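Local coordinates for sugar ABC transporter (Sugar-binding protein) (Bacillus halodurans, PDB 4YO7), which probably delivers sugars or cyclitols to an ABC importer as its solute-binding protein, and holds myo-inositol between its two lobes, at residues Glu149-Gly154 with Asn190-Glu195; Glu159-Leu164 with Ile257-Asp262; Lys163-Glu168 with Ile229-Ala234; Phe210-Gly215 with Ala243-Glu248. All blocks are in the same frame, centred on the assembly; numbering follows the deposited sequence.

Interaction 1. Residues Glu149-Gly154 with Asn190-Glu195. With NA (sodium ion), chain G.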
loop_
_atom_site.group_PDB
_atom_site.type_symbol
_atom_site.label_atom_id
_atom_site.label_comp_id
_atom_site.label_asym_id
_atom_site.label_seq_id
_atom_site.Cartn_x
_atom_site.Cartn_y
_atom_site.Cartn_z
ATOM N N GLU A 149 -6.903 -3.945 4.793
ATOM C CA GLU A 149 -6.454 -4.070 6.178
ATOM C C GLU A 149 -5.037 -4.642 6.248
ATOM O O GLU A 149 -4.823 -5.826 5.995
ATOM C CB GLU A 149 -7.422 -4.967 6.943
ATOM C CG GLU A 149 -7.068 -5.137 8.411
ATOM C CD GLU A 149 -7.383 -3.892 9.224
ATOM O OE1 GLU A 149 -8.521 -3.371 9.103
ATOM O OE2 GLU A 149 -6.497 -3.434 9.985
ATOM N N SER A 150 -4.078 -3.791 6.585
ATOM C CA SER A 150 -2.680 -4.128 6.439
ATOM C C SER A 150 -2.247 -5.397 7.147
ATOM O O SER A 150 -1.499 -6.193 6.571
ATOM C CB SER A 150 -1.833 -2.963 6.952
ATOM O OG SER A 150 -2.055 -1.824 6.157
ATOM N N ILE A 151 -2.690 -5.594 8.387
ATOM C CA ILE A 151 -2.206 -6.757 9.128
ATOM C C ILE A 151 -2.619 -8.054 8.426
ATOM O O ILE A 151 -1.877 -9.041 8.504
ATOM C CB ILE A 151 -2.693 -6.768 10.583
ATOM C CG1 ILE A 151 -1.929 -7.828 11.376
ATOM C CG2 ILE A 151 -4.181 -6.956 10.650
ATOM C CD1 ILE A 151 -2.089 -7.745 12.849
ATOM N N GLN A 152 -3.762 -8.032 7.723
ATOM C CA GLN A 152 -4.260 -9.195 6.971
ATOM C C GLN A 152 -3.230 -9.593 5.899
ATOM O O GLN A 152 -2.962 -10.790 5.692
ATOM C CB GLN A 152 -5.648 -8.902 6.334
ATOM C CG GLN A 152 -6.143 -9.931 5.268
ATOM C CD GLN A 152 -7.544 -9.625 4.628
ATOM O OE1 GLN A 152 -7.739 -8.643 3.883
ATOM N NE2 GLN A 152 -8.501 -10.510 4.892
ATOM N N SER A 153 -2.639 -8.614 5.220
ATOM C CA SER A 153 -1.646 -8.961 4.201
ATOM C C SER A 153 -0.367 -9.569 4.810
ATOM O O SER A 153 0.211 -10.506 4.230
ATOM C CB SER A 153 -1.306 -7.756 3.313
ATOM O OG SER A 153 -0.612 -6.705 3.938
ATOM N N GLY A 154 0.063 -9.077 5.977
ATOM C CA GLY A 154 1.230 -9.648 6.635
ATOM C C GLY A 154 0.951 -11.051 7.153
ATOM O O GLY A 154 1.807 -11.941 7.067
ATOM N N ASN A 190 3.350 -10.431 10.136
ATOM C CA ASN A 190 4.442 -11.390 9.958
ATOM C C ASN A 190 4.848 -11.985 11.310
ATOM O O ASN A 190 4.966 -13.204 11.475
ATOM C CB ASN A 190 5.687 -10.761 9.353
ATOM C CG ASN A 190 5.526 -10.340 7.903
ATOM O OD1 ASN A 190 4.619 -10.772 7.167
ATOM N ND2 ASN A 190 6.452 -9.523 7.468
ATOM N N LYS A 191 5.096 -11.101 12.279
ATOM C CA LYS A 191 5.575 -11.559 13.577
ATOM C C LYS A 191 4.553 -12.393 14.343
ATOM O O LYS A 191 4.937 -13.257 15.137
ATOM C CB LYS A 191 6.033 -10.373 14.419
ATOM C CG LYS A 191 7.300 -9.754 13.842
ATOM C CD LYS A 191 7.925 -8.710 14.749
ATOM C CE LYS A 191 9.240 -8.191 14.174
ATOM N NZ LYS A 191 9.963 -7.295 15.131
ATOM N N GLN A 192 3.266 -12.156 14.122
ATOM C CA GLN A 192 2.249 -12.957 14.804
ATOM C C GLN A 192 2.306 -14.397 14.317
ATOM O O GLN A 192 2.109 -15.327 15.118
ATOM C CB GLN A 192 0.861 -12.361 14.601
ATOM C CG GLN A 192 0.613 -11.155 15.529
ATOM C CD GLN A 192 -0.781 -10.566 15.403
ATOM O OE1 GLN A 192 -1.664 -11.157 14.783
ATOM N NE2 GLN A 192 -0.989 -9.400 16.017
ATOM N N ILE A 193 2.606 -14.594 13.032
ATOM C CA ILE A 193 2.731 -15.949 12.493
ATOM C C ILE A 193 4.037 -16.553 12.990
ATOM O O ILE A 193 4.110 -17.734 13.354
ATOM C CB ILE A 193 2.704 -15.989 10.940
ATOM C CG1 ILE A 193 1.378 -15.455 10.376
ATOM C CG2 ILE A 193 3.001 -17.414 10.428
ATOM C CD1 ILE A 193 0.115 -16.157 10.875
ATOM N N ILE A 194 5.090 -15.754 12.999
ATOM C CA ILE A 194 6.393 -16.259 13.381
ATOM C C ILE A 194 6.352 -16.720 14.839
ATOM O O ILE A 194 6.975 -17.717 15.193
ATOM C CB ILE A 194 7.486 -15.185 13.141
ATOM C CG1 ILE A 194 7.739 -15.052 11.636
ATOM C CG2 ILE A 194 8.782 -15.552 13.881
ATOM C CD1 ILE A 194 8.493 -13.778 11.198
ATOM N N GLU A 195 5.593 -16.008 15.673
ATOM C CA GLU A 195 5.506 -16.319 17.105
ATOM C C GLU A 195 4.683 -17.590 17.371
ATOM O O GLU A 195 4.777 -18.180 18.450
ATOM C CB GLU A 195 4.925 -15.129 17.866
ATOM C CG GLU A 195 5.971 -14.008 18.010
ATOM C CD GLU A 195 5.388 -12.652 18.379
ATOM O OE1 GLU A 195 4.194 -12.582 18.750
ATOM O OE2 GLU A 195 6.132 -11.647 18.289
HETATM NA NA NA G . 8.942 -18.370 16.497
HETATM O O HOH W 1 7.732 -19.071 18.441
HETATM O O HOH W 2 10.811 -19.087 17.976
HETATM O O HOH W 3 9.493 -16.225 17.299
#

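Interaction 2. Residues Glu159-Leu164 with Ile257-Asp262. With INS (1,2,3,4,5,6-hexahydroxy-cyclohexane), chain F.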
loop_
_atom_site.group_PDB
_atom_site.type_symbol
_atom_site.label_atom_id
_atom_site.label_comp_id
_atom_site.label_asym_id
_atom_site.label_seq_id
_atom_site.Cartn_x
_atom_site.Cartn_y
_atom_site.Cartn_z
ATOM N N GLU A 159 1.862 -16.652 6.657
ATOM C CA GLU A 159 1.274 -17.987 6.726
ATOM C C GLU A 159 1.801 -18.876 5.595
ATOM O O GLU A 159 2.135 -20.042 5.803
ATOM C CB GLU A 159 -0.244 -17.914 6.639
ATOM C CG GLU A 159 -0.979 -17.585 7.907
ATOM C CD GLU A 159 -2.453 -17.325 7.621
ATOM O OE1 GLU A 159 -2.932 -17.766 6.544
ATOM O OE2 GLU A 159 -3.120 -16.674 8.456
ATOM N N GLU A 160 1.868 -18.325 4.392
ATOM C CA GLU A 160 2.266 -19.125 3.241
ATOM C C GLU A 160 3.768 -19.401 3.308
ATOM O O GLU A 160 4.216 -20.524 3.040
ATOM C CB GLU A 160 1.877 -18.419 1.937
ATOM C CG GLU A 160 2.213 -19.204 0.682
ATOM C CD GLU A 160 1.476 -20.525 0.555
ATOM O OE1 GLU A 160 0.461 -20.760 1.255
ATOM O OE2 GLU A 160 1.938 -21.358 -0.254
ATOM N N VAL A 161 4.558 -18.403 3.704
ATOM C CA VAL A 161 6.002 -18.618 3.829
ATOM C C VAL A 161 6.275 -19.710 4.862
ATOM O O VAL A 161 7.122 -20.581 4.653
ATOM C CB VAL A 161 6.753 -17.296 4.207
ATOM C CG1 VAL A 161 8.199 -17.568 4.549
ATOM C CG2 VAL A 161 6.660 -16.295 3.080
ATOM N N ALA A 162 5.552 -19.671 5.976
ATOM C CA ALA A 162 5.692 -20.699 7.011
ATOM C C ALA A 162 5.387 -22.098 6.454
ATOM O O ALA A 162 6.112 -23.049 6.748
ATOM C CB ALA A 162 4.782 -20.403 8.173
ATOM N N LYS A 163 4.333 -22.212 5.653
ATOM C CA LYS A 163 4.015 -23.497 5.024
ATOM C C LYS A 163 5.155 -23.969 4.141
ATOM O O LYS A 163 5.534 -25.143 4.179
ATOM C CB LYS A 163 2.721 -23.406 4.217
ATOM C CG LYS A 163 1.503 -23.327 5.097
ATOM C CD LYS A 163 0.228 -23.087 4.308
ATOM C CE LYS A 163 -0.931 -22.698 5.229
ATOM N NZ LYS A 163 -2.146 -22.230 4.485
ATOM N N LEU A 164 5.732 -23.056 3.371
ATOM C CA LEU A 164 6.806 -23.415 2.466
ATOM C C LEU A 164 8.059 -23.853 3.218
ATOM O O LEU A 164 8.826 -24.681 2.728
ATOM C CB LEU A 164 7.119 -22.245 1.552
ATOM C CG LEU A 164 6.070 -21.826 0.524
ATOM C CD1 LEU A 164 6.413 -20.478 -0.073
ATOM C CD2 LEU A 164 5.960 -22.849 -0.579
ATOM N N ILE A 257 13.575 -18.316 0.139
ATOM C CA ILE A 257 12.199 -17.993 -0.218
ATOM C C ILE A 257 12.065 -16.460 -0.181
ATOM O O ILE A 257 12.542 -15.830 0.754
ATOM C CB ILE A 257 11.202 -18.679 0.759
ATOM C CG1 ILE A 257 11.253 -20.199 0.564
ATOM C CG2 ILE A 257 9.768 -18.158 0.568
ATOM C CD1 ILE A 257 10.384 -20.970 1.524
ATOM N N VAL A 258 11.455 -15.866 -1.209
ATOM C CA VAL A 258 11.219 -14.416 -1.248
ATOM C C VAL A 258 9.724 -14.143 -1.314
ATOM O O VAL A 258 8.996 -14.754 -2.098
ATOM C CB VAL A 258 11.924 -13.752 -2.454
ATOM C CG1 VAL A 258 11.775 -12.229 -2.417
ATOM C CG2 VAL A 258 13.401 -14.138 -2.468
ATOM N N ALA A 259 9.291 -13.202 -0.493
ATOM C CA ALA A 259 7.886 -12.807 -0.421
ATOM C C ALA A 259 7.728 -11.292 -0.459
ATOM O O ALA A 259 8.508 -10.553 0.154
ATOM C CB ALA A 259 7.258 -13.385 0.836
ATOM N N GLY A 260 6.669 -10.846 -1.151
ATOM C CA GLY A 260 6.274 -9.445 -1.189
ATOM C C GLY A 260 4.786 -9.268 -0.938
ATOM O O GLY A 260 4.087 -10.236 -0.611
ATOM N N ILE A 261 4.324 -8.024 -1.071
ATOM C CA ILE A 261 2.906 -7.658 -0.981
ATOM C C ILE A 261 2.640 -6.603 -2.035
ATOM O O ILE A 261 3.460 -5.706 -2.202
ATOM C CB ILE A 261 2.521 -7.116 0.448
ATOM C CG1 ILE A 261 2.599 -8.268 1.470
ATOM C CG2 ILE A 261 1.124 -6.463 0.465
ATOM C CD1 ILE A 261 2.539 -7.848 2.921
ATOM N N ASP A 262 1.510 -6.788 -2.727
ATOM C CA ASP A 262 0.844 -5.864 -3.665
ATOM C C ASP A 262 0.341 -6.639 -4.890
ATOM O O ASP A 262 -0.715 -6.340 -5.417
ATOM C CB ASP A 262 1.739 -4.724 -4.165
ATOM C CG ASP A 262 1.908 -3.579 -3.156
ATOM O OD1 ASP A 262 2.893 -2.834 -3.319
ATOM O OD2 ASP A 262 1.086 -3.426 -2.214
HETATM C C1 INS F . 2.671 2.445 -0.569
HETATM C C2 INS F . 3.321 1.567 -1.633
HETATM C C3 INS F . 3.220 0.106 -1.194
HETATM C C4 INS F . 1.760 -0.319 -0.999
HETATM C C5 INS F . 1.099 0.607 0.043
HETATM C C6 INS F . 1.212 2.059 -0.399
HETATM O O1 INS F . 2.725 3.845 -0.960
HETATM O O2 INS F . 2.600 1.754 -2.849
HETATM O O3 INS F . 3.858 -0.685 -2.240
HETATM O O4 INS F . 1.709 -1.657 -0.483
HETATM O O5 INS F . -0.296 0.269 0.123
HETATM O O6 INS F . 0.629 2.904 0.668
#

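Interaction 3. Residues Lys163-Glu168 with Ile229-Ala234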
loop_
_atom_site.group_PDB
_atom_site.type_symbol
_atom_site.label_atom_id
_atom_site.label_comp_id
_atom_site.label_asym_id
_atom_site.label_seq_id
_atom_site.Cartn_x
_atom_site.Cartn_y
_atom_site.Cartn_z
ATOM N N LYS A 163 4.333 -22.212 5.653
ATOM C CA LYS A 163 4.015 -23.497 5.024
ATOM C C LYS A 163 5.155 -23.969 4.141
ATOM O O LYS A 163 5.534 -25.143 4.179
ATOM C CB LYS A 163 2.721 -23.406 4.217
ATOM C CG LYS A 163 1.503 -23.327 5.097
ATOM C CD LYS A 163 0.228 -23.087 4.308
ATOM C CE LYS A 163 -0.931 -22.698 5.229
ATOM N NZ LYS A 163 -2.146 -22.230 4.485
ATOM N N LEU A 164 5.732 -23.056 3.371
ATOM C CA LEU A 164 6.806 -23.415 2.466
ATOM C C LEU A 164 8.059 -23.853 3.218
ATOM O O LEU A 164 8.826 -24.681 2.728
ATOM C CB LEU A 164 7.119 -22.245 1.552
ATOM C CG LEU A 164 6.070 -21.826 0.524
ATOM C CD1 LEU A 164 6.413 -20.478 -0.073
ATOM C CD2 LEU A 164 5.960 -22.849 -0.579
ATOM N N LEU A 165 8.249 -23.313 4.418
ATOM C CA LEU A 165 9.405 -23.644 5.251
ATOM C C LEU A 165 9.161 -24.827 6.194
ATOM O O LEU A 165 10.065 -25.226 6.941
ATOM C CB LEU A 165 9.808 -22.432 6.087
ATOM C CG LEU A 165 10.347 -21.220 5.319
ATOM C CD1 LEU A 165 10.519 -20.057 6.256
ATOM C CD2 LEU A 165 11.670 -21.575 4.656
ATOM N N ASN A 166 7.958 -25.392 6.155
ATOM C CA ASN A 166 7.559 -26.419 7.118
ATOM C C ASN A 166 7.814 -25.923 8.545
ATOM O O ASN A 166 8.269 -26.657 9.421
ATOM C CB ASN A 166 8.288 -27.728 6.842
ATOM C CG ASN A 166 7.816 -28.372 5.569
ATOM O OD1 ASN A 166 6.656 -28.764 5.464
ATOM N ND2 ASN A 166 8.702 -28.468 4.582
ATOM N N ASN A 167 7.503 -24.645 8.746
ATOM C CA ASN A 167 7.584 -23.983 10.049
ATOM C C ASN A 167 8.986 -23.906 10.647
ATOM O O ASN A 167 9.150 -23.702 11.850
ATOM C CB ASN A 167 6.642 -24.672 11.024
ATOM C CG ASN A 167 5.206 -24.520 10.613
ATOM O OD1 ASN A 167 4.849 -23.546 9.943
ATOM N ND2 ASN A 167 4.371 -25.465 11.003
ATOM N N GLU A 168 10.004 -24.028 9.803
ATOM C CA GLU A 168 11.378 -23.935 10.273
ATOM C C GLU A 168 12.204 -23.045 9.369
ATOM O O GLU A 168 12.342 -23.319 8.178
ATOM C CB GLU A 168 12.028 -25.325 10.351
ATOM C CG GLU A 168 11.317 -26.278 11.297
ATOM C CD GLU A 168 12.101 -27.553 11.549
ATOM O OE1 GLU A 168 13.090 -27.803 10.824
ATOM O OE2 GLU A 168 11.727 -28.303 12.478
ATOM N N ILE A 229 19.999 -17.050 6.186
ATOM C CA ILE A 229 18.643 -16.590 5.882
ATOM C C ILE A 229 17.916 -17.663 5.072
ATOM O O ILE A 229 18.433 -18.143 4.074
ATOM C CB ILE A 229 18.671 -15.271 5.072
ATOM C CG1 ILE A 229 19.404 -14.172 5.854
ATOM C CG2 ILE A 229 17.264 -14.820 4.686
ATOM C CD1 ILE A 229 19.616 -12.887 5.061
ATOM N N ASP A 230 16.708 -18.020 5.485
ATOM C CA ASP A 230 15.920 -19.001 4.755
ATOM C C ASP A 230 14.784 -18.348 3.976
ATOM O O ASP A 230 14.335 -18.898 2.973
ATOM C CB ASP A 230 15.369 -20.061 5.707
ATOM C CG ASP A 230 16.467 -20.839 6.373
ATOM O OD1 ASP A 230 17.239 -21.497 5.652
ATOM O OD2 ASP A 230 16.586 -20.776 7.608
ATOM N N ALA A 231 14.349 -17.171 4.420
ATOM C CA ALA A 231 13.292 -16.410 3.744
ATOM C C ALA A 231 13.483 -14.930 3.962
ATOM O O ALA A 231 13.847 -14.495 5.059
ATOM C CB ALA A 231 11.924 -16.818 4.238
ATOM N N VAL A 232 13.231 -14.177 2.896
ATOM C CA VAL A 232 13.225 -12.728 2.931
ATOM C C VAL A 232 11.780 -12.323 2.726
ATOM O O VAL A 232 11.183 -12.657 1.709
ATOM C CB VAL A 232 14.134 -12.119 1.855
ATOM C CG1 VAL A 232 13.967 -10.584 1.812
ATOM C CG2 VAL A 232 15.573 -12.510 2.129
ATOM N N VAL A 233 11.216 -11.639 3.711
ATOM C CA VAL A 233 9.802 -11.328 3.730
ATOM C C VAL A 233 9.671 -9.811 3.780
ATOM O O VAL A 233 10.058 -9.175 4.763
ATOM C CB VAL A 233 9.100 -12.016 4.928
ATOM C CG1 VAL A 233 7.635 -11.738 4.901
ATOM C CG2 VAL A 233 9.337 -13.517 4.866
ATOM N N ALA A 234 9.156 -9.241 2.699
ATOM C CA ALA A 234 9.162 -7.790 2.515
ATOM C C ALA A 234 7.774 -7.207 2.602
ATOM O O ALA A 234 6.816 -7.783 2.094
ATOM C CB ALA A 234 9.782 -7.440 1.178
#

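Interaction 4. Residues Phe210-Gly215 with Ala243-Glu248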
loop_
_atom_site.group_PDB
_atom_site.type_symbol
_atom_site.label_atom_id
_atom_site.label_comp_id
_atom_site.label_asym_id
_atom_site.label_seq_id
_atom_site.Cartn_x
_atom_site.Cartn_y
_atom_site.Cartn_z
ATOM N N PHE A 210 10.187 0.914 1.137
ATOM C CA PHE A 210 9.283 0.524 0.044
ATOM C C PHE A 210 9.919 0.634 -1.334
ATOM O O PHE A 210 9.195 0.626 -2.353
ATOM C CB PHE A 210 7.990 1.343 0.076
ATOM C CG PHE A 210 6.982 0.905 1.117
ATOM C CD1 PHE A 210 6.738 -0.442 1.389
ATOM C CD2 PHE A 210 6.243 1.854 1.789
ATOM C CE1 PHE A 210 5.781 -0.818 2.294
ATOM C CE2 PHE A 210 5.295 1.472 2.707
ATOM C CZ PHE A 210 5.075 0.127 2.967
ATOM N N ASP A 211 11.258 0.674 -1.383
ATOM C CA ASP A 211 12.003 0.996 -2.602
ATOM C C ASP A 211 12.835 -0.184 -3.144
ATOM O O ASP A 211 13.480 -0.909 -2.378
ATOM C CB ASP A 211 12.911 2.204 -2.318
ATOM C CG ASP A 211 13.647 2.675 -3.539
ATOM O OD1 ASP A 211 13.022 3.371 -4.356
ATOM O OD2 ASP A 211 14.839 2.351 -3.680
ATOM N N ARG A 212 12.779 -0.404 -4.453
ATOM C CA ARG A 212 13.527 -1.501 -5.087
ATOM C C ARG A 212 15.032 -1.375 -4.940
ATOM O O ARG A 212 15.706 -2.334 -4.575
ATOM C CB ARG A 212 13.183 -1.595 -6.574
ATOM C CG ARG A 212 13.645 -2.881 -7.240
ATOM C CD ARG A 212 13.328 -2.889 -8.724
ATOM N NE ARG A 212 11.899 -2.806 -8.974
ATOM C CZ ARG A 212 11.319 -3.168 -10.107
ATOM N NH1 ARG A 212 12.058 -3.640 -11.100
ATOM N NH2 ARG A 212 9.999 -3.066 -10.241
ATOM N N SER A 213 15.580 -0.202 -5.231
ATOM C CA SER A 213 17.028 -0.064 -5.173
ATOM C C SER A 213 17.512 -0.185 -3.719
ATOM O O SER A 213 18.572 -0.765 -3.457
ATOM C CB SER A 213 17.470 1.270 -5.812
ATOM O OG SER A 213 16.867 2.355 -5.133
ATOM N N GLU A 214 16.740 0.336 -2.766
ATOM C CA GLU A 214 17.103 0.187 -1.346
ATOM C C GLU A 214 16.992 -1.276 -0.900
ATOM O O GLU A 214 17.798 -1.758 -0.096
ATOM C CB GLU A 214 16.231 1.067 -0.427
ATOM C CG GLU A 214 16.659 2.514 -0.295
ATOM C CD GLU A 214 18.090 2.647 0.189
ATOM O OE1 GLU A 214 18.371 2.362 1.376
ATOM O OE2 GLU A 214 18.944 2.998 -0.635
ATOM N N GLY A 215 15.980 -1.987 -1.399
ATOM C CA GLY A 215 15.866 -3.410 -1.145
ATOM C C GLY A 215 17.093 -4.170 -1.628
ATOM O O GLY A 215 17.570 -5.072 -0.947
ATOM N N ALA A 243 15.540 -7.360 -3.496
ATOM C CA ALA A 243 16.250 -8.462 -2.855
ATOM C C ALA A 243 16.581 -9.563 -3.851
ATOM O O ALA A 243 17.671 -10.149 -3.822
ATOM C CB ALA A 243 15.441 -9.007 -1.739
ATOM N N ILE A 244 15.644 -9.828 -4.746
ATOM C CA ILE A 244 15.839 -10.825 -5.792
ATOM C C ILE A 244 17.040 -10.469 -6.664
ATOM O O ILE A 244 17.857 -11.336 -6.972
ATOM C CB ILE A 244 14.547 -10.967 -6.658
ATOM C CG1 ILE A 244 13.498 -11.757 -5.871
ATOM C CG2 ILE A 244 14.838 -11.635 -8.010
ATOM C CD1 ILE A 244 12.091 -11.639 -6.376
ATOM N N LEU A 245 17.158 -9.201 -7.054
ATOM C CA LEU A 245 18.303 -8.770 -7.851
ATOM C C LEU A 245 19.611 -9.055 -7.129
ATOM O O LEU A 245 20.602 -9.475 -7.745
ATOM C CB LEU A 245 18.209 -7.285 -8.175
ATOM C CG LEU A 245 17.108 -6.855 -9.141
ATOM C CD1 LEU A 245 16.972 -5.349 -9.173
ATOM C CD2 LEU A 245 17.401 -7.390 -10.523
ATOM N N ALA A 246 19.635 -8.819 -5.823
ATOM C CA ALA A 246 20.852 -9.054 -5.069
ATOM C C ALA A 246 21.139 -10.547 -4.931
ATOM O O ALA A 246 22.289 -10.977 -5.043
ATOM C CB ALA A 246 20.764 -8.403 -3.706
ATOM N N LEU A 247 20.102 -11.329 -4.659
ATOM C CA LEU A 247 20.259 -12.770 -4.503
ATOM C C LEU A 247 20.705 -13.367 -5.837
ATOM O O LEU A 247 21.611 -14.198 -5.876
ATOM C CB LEU A 247 18.958 -13.413 -4.024
ATOM C CG LEU A 247 18.558 -13.131 -2.564
ATOM C CD1 LEU A 247 17.059 -13.335 -2.363
ATOM C CD2 LEU A 247 19.418 -14.015 -1.647
ATOM N N GLU A 248 20.100 -12.917 -6.931
ATOM C CA GLU A 248 20.469 -13.420 -8.265
ATOM C C GLU A 248 21.929 -13.206 -8.548
ATOM O O GLU A 248 22.590 -14.058 -9.151
ATOM C CB GLU A 248 19.677 -12.724 -9.368
ATOM C CG GLU A 248 18.406 -13.411 -9.743
ATOM C CD GLU A 248 17.681 -12.687 -10.863
ATOM O OE1 GLU A 248 17.867 -11.456 -10.996
ATOM O OE2 GLU A 248 16.936 -13.350 -11.609
#

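Interaction 1. Residues Glu149-Gly154 with Asn190-Glu195
The carboxamide of Gln192 takes the end of Ile151 over one of its faces: methyl CD1 of Ile151 lies 3.7 Å from Gln192 NE2 and 3.9 Å from Gln192 OE1, above the plane and shifted outward past the amide carbon. Ile151 gets there because its CG1 is anti to the backbone N (chi1 -168°) and the chain runs on extended, so that it crosses Gln192 at about a right angle. The amide is not left to turn freely, since NE2 of Gln192 is hydrogen-bonded to Glu188, one helical turn earlier. A second flat group, the amide of Asn190, comes up beside the carbonyl of Gly154 and also touches Gln157 and Met158. Here the backbones nearly meet. Gly154 CA and Asn190 CA are 4.9 Å apart, and a CB on Gly154 would fall only 3.3 Å from Asn190 N, so the missing side chain is what lets the two helices come this close. Just before this point Ser153 OG donates to Ser150 O over 2.8 Å, in the carbonyl plane and on a lone pair, and has a weak bond with Arg186, a residue of the inositol pocket. At the far end of 190-195, Ile194 O binds sodium at 2.5 Å; the carbonyls of His197 and Leu200 and three waters complete six oxygen ligands. Helices 150-164 and 181-195, which flank strand 169-175 in the chain, thus pack side by side on one face of the four-stranded parallel sheet, where Asn190 and Ile194 rest on Ile173.

Interaction 2. Residues Glu159-Leu164 with Ile257-Asp262
Val161 and Ala259 meet in the buried part of this contact, with Val161 CG2 3.7 Å from Ala259 CB. The other branch of the valine, CG1, points on to Ile257 CG2 at 4.3 Å, so one residue of helix 150-164 spans two residues on the same face of strand 257-259. Toward the solvent the partners change. Leu164, largely exposed, lies across Ile257 obliquely: its CB touches Ile257 CD1 at 3.5 Å, while its CD1 reaches Ile257 CG2 more loosely, at 4.1 Å. Ile257 meets both neighbours because its CG1 is anti to the carbonyl carbon (chi1 -67°), which sends CD1 to the leucine and leaves CG2 near both leucine and valine. The axes of 159-164 and 257-259 run nearly antiparallel, at 172°, and approach to 9.8 Å. Beyond the strand the chain passes earlier turns of this helix, where Ile261 touches Ser153 and Gln157, and ends in the ligand pocket, where Asp262 OD1 accepts from inositol O3 and Asp262 OD2 from inositol O4, each over 2.6 Å. Replacing Asp262 by an alanine would probably leave both hydroxyls without their paired acceptors and Arg186 without a weak, distant counter-charge. A helix packed on a parallel sheet, with ligand-binding loops after the C-terminal ends of its strands, is characteristic of the alpha/beta lobes of periplasmic binding proteins; the loop after 257-259 brings a carboxylate to the cleft.

Interaction 3. Residues Lys163-Glu168 with Ile229-Ala234
Leu165 makes the apolar part of the contact with both methyls of its fork. CD1 sits 4.1 Å from Ala231 CB, and CD2 lies at the same distance, 4.1 Å, from Asp230 CB, so that the leucine straddles the start of strand 231-234. With its CG anti to the carbonyl carbon (chi1 -66°), the side chain is directed at the strand while the backbone turns away. Ile171 and Ile257, on the strands to either side of 231-234, also touch the leucine. The backbone hydrogen bonds belong to the turn that presents it. Asn166, at a positive phi of 52°, closes helix 150-164 in a Schellman motif: Asn166 N donates to Lys163 O over 3.1 Å. Asn167 N probably donates to Ala162 O over 2.9 Å. A type I' turn from Leu165 to Glu168 overlaps it, with Glu168 N bonded to Leu165 O over 3.1 Å, and leads the chain into strand 169-175. The polar side chain at this contact is that of Asp230. Its CB serves the leucine, but its OD2 accepts from the backbone N of Asn170, fastening the start of strand 231-234 to the neighbouring strand. No hydrogen bond joins 163-168 to 229-234. The contact therefore depends on apolar packing by a single leucine, while the hydrogen bonds nearby lie within the turn and within the sheet.

Interaction 4. Residues Phe210-Gly215 with Ala243-Glu248
Gly215 and Ala243 bring two helices of the alpha/beta lobe close together, one beginning with a side-chain N-cap and the other passing it in mid-course. They bury the most surface here, with Arg212 next. The CA atoms of Gly215 and Ala243 are 5.3 Å apart, and Gly215 O stands 4.0 Å from Ala243 N, a backbone approach without a hydrogen bond. Both residues are small: even a CB on Gly215 would lie 3.9 Å from Ala243 N, and the alanine brings only a methyl, which rests on Met219 further along helix 212-224. Ala246, one turn after Ala243, continues the seam against Met216 and Met219.

Arg212 works at the outer border. Its first two torsions are extended, with CG anti to the backbone N (chi1 -166°), so CD is carried out to Leu245 CD1, 4.4 Å away, in a loose contact between aliphatic groups. The chain then bends at chi3, and the guanidinium forms a salt bridge through NH2 with Glu238, near the start of helix 237-249. The arginine thus meets that helix with aliphatic atoms, at Leu245 and also Leu241, and with its charged end. Before the helix, Phe210 O bonds to Asn236, a residue of the inositol pocket, so the approach to this contact is tied to the ligand site. Asp211 caps helix 212-224: its OD2, through the anti lone pair, accepts from Glu214 N over 2.9 Å at an N-H...O angle of 156°.

How the interactions relate
Interactions 1, 2 and 3 all draw on helix 150-164, in turn from its beginning, its later turns and its closing motif; interaction 4 joins two other helices. Interactions 2 and 3 are nearest neighbours, their centres 7 Å apart, and reach adjacent strands of one sheet, between which Ile257 O probably bonds to Val232 N. Across that sheet, Val258 and Val232 touch helix 237-249 of interaction 4, so the two helical layers share a sheet. None of the four is wholly buried. The contacts on the strands, from the helix and its closing turn, are apolar, whereas the helix pairs combine a close glycine approach inside with polar side chains outside.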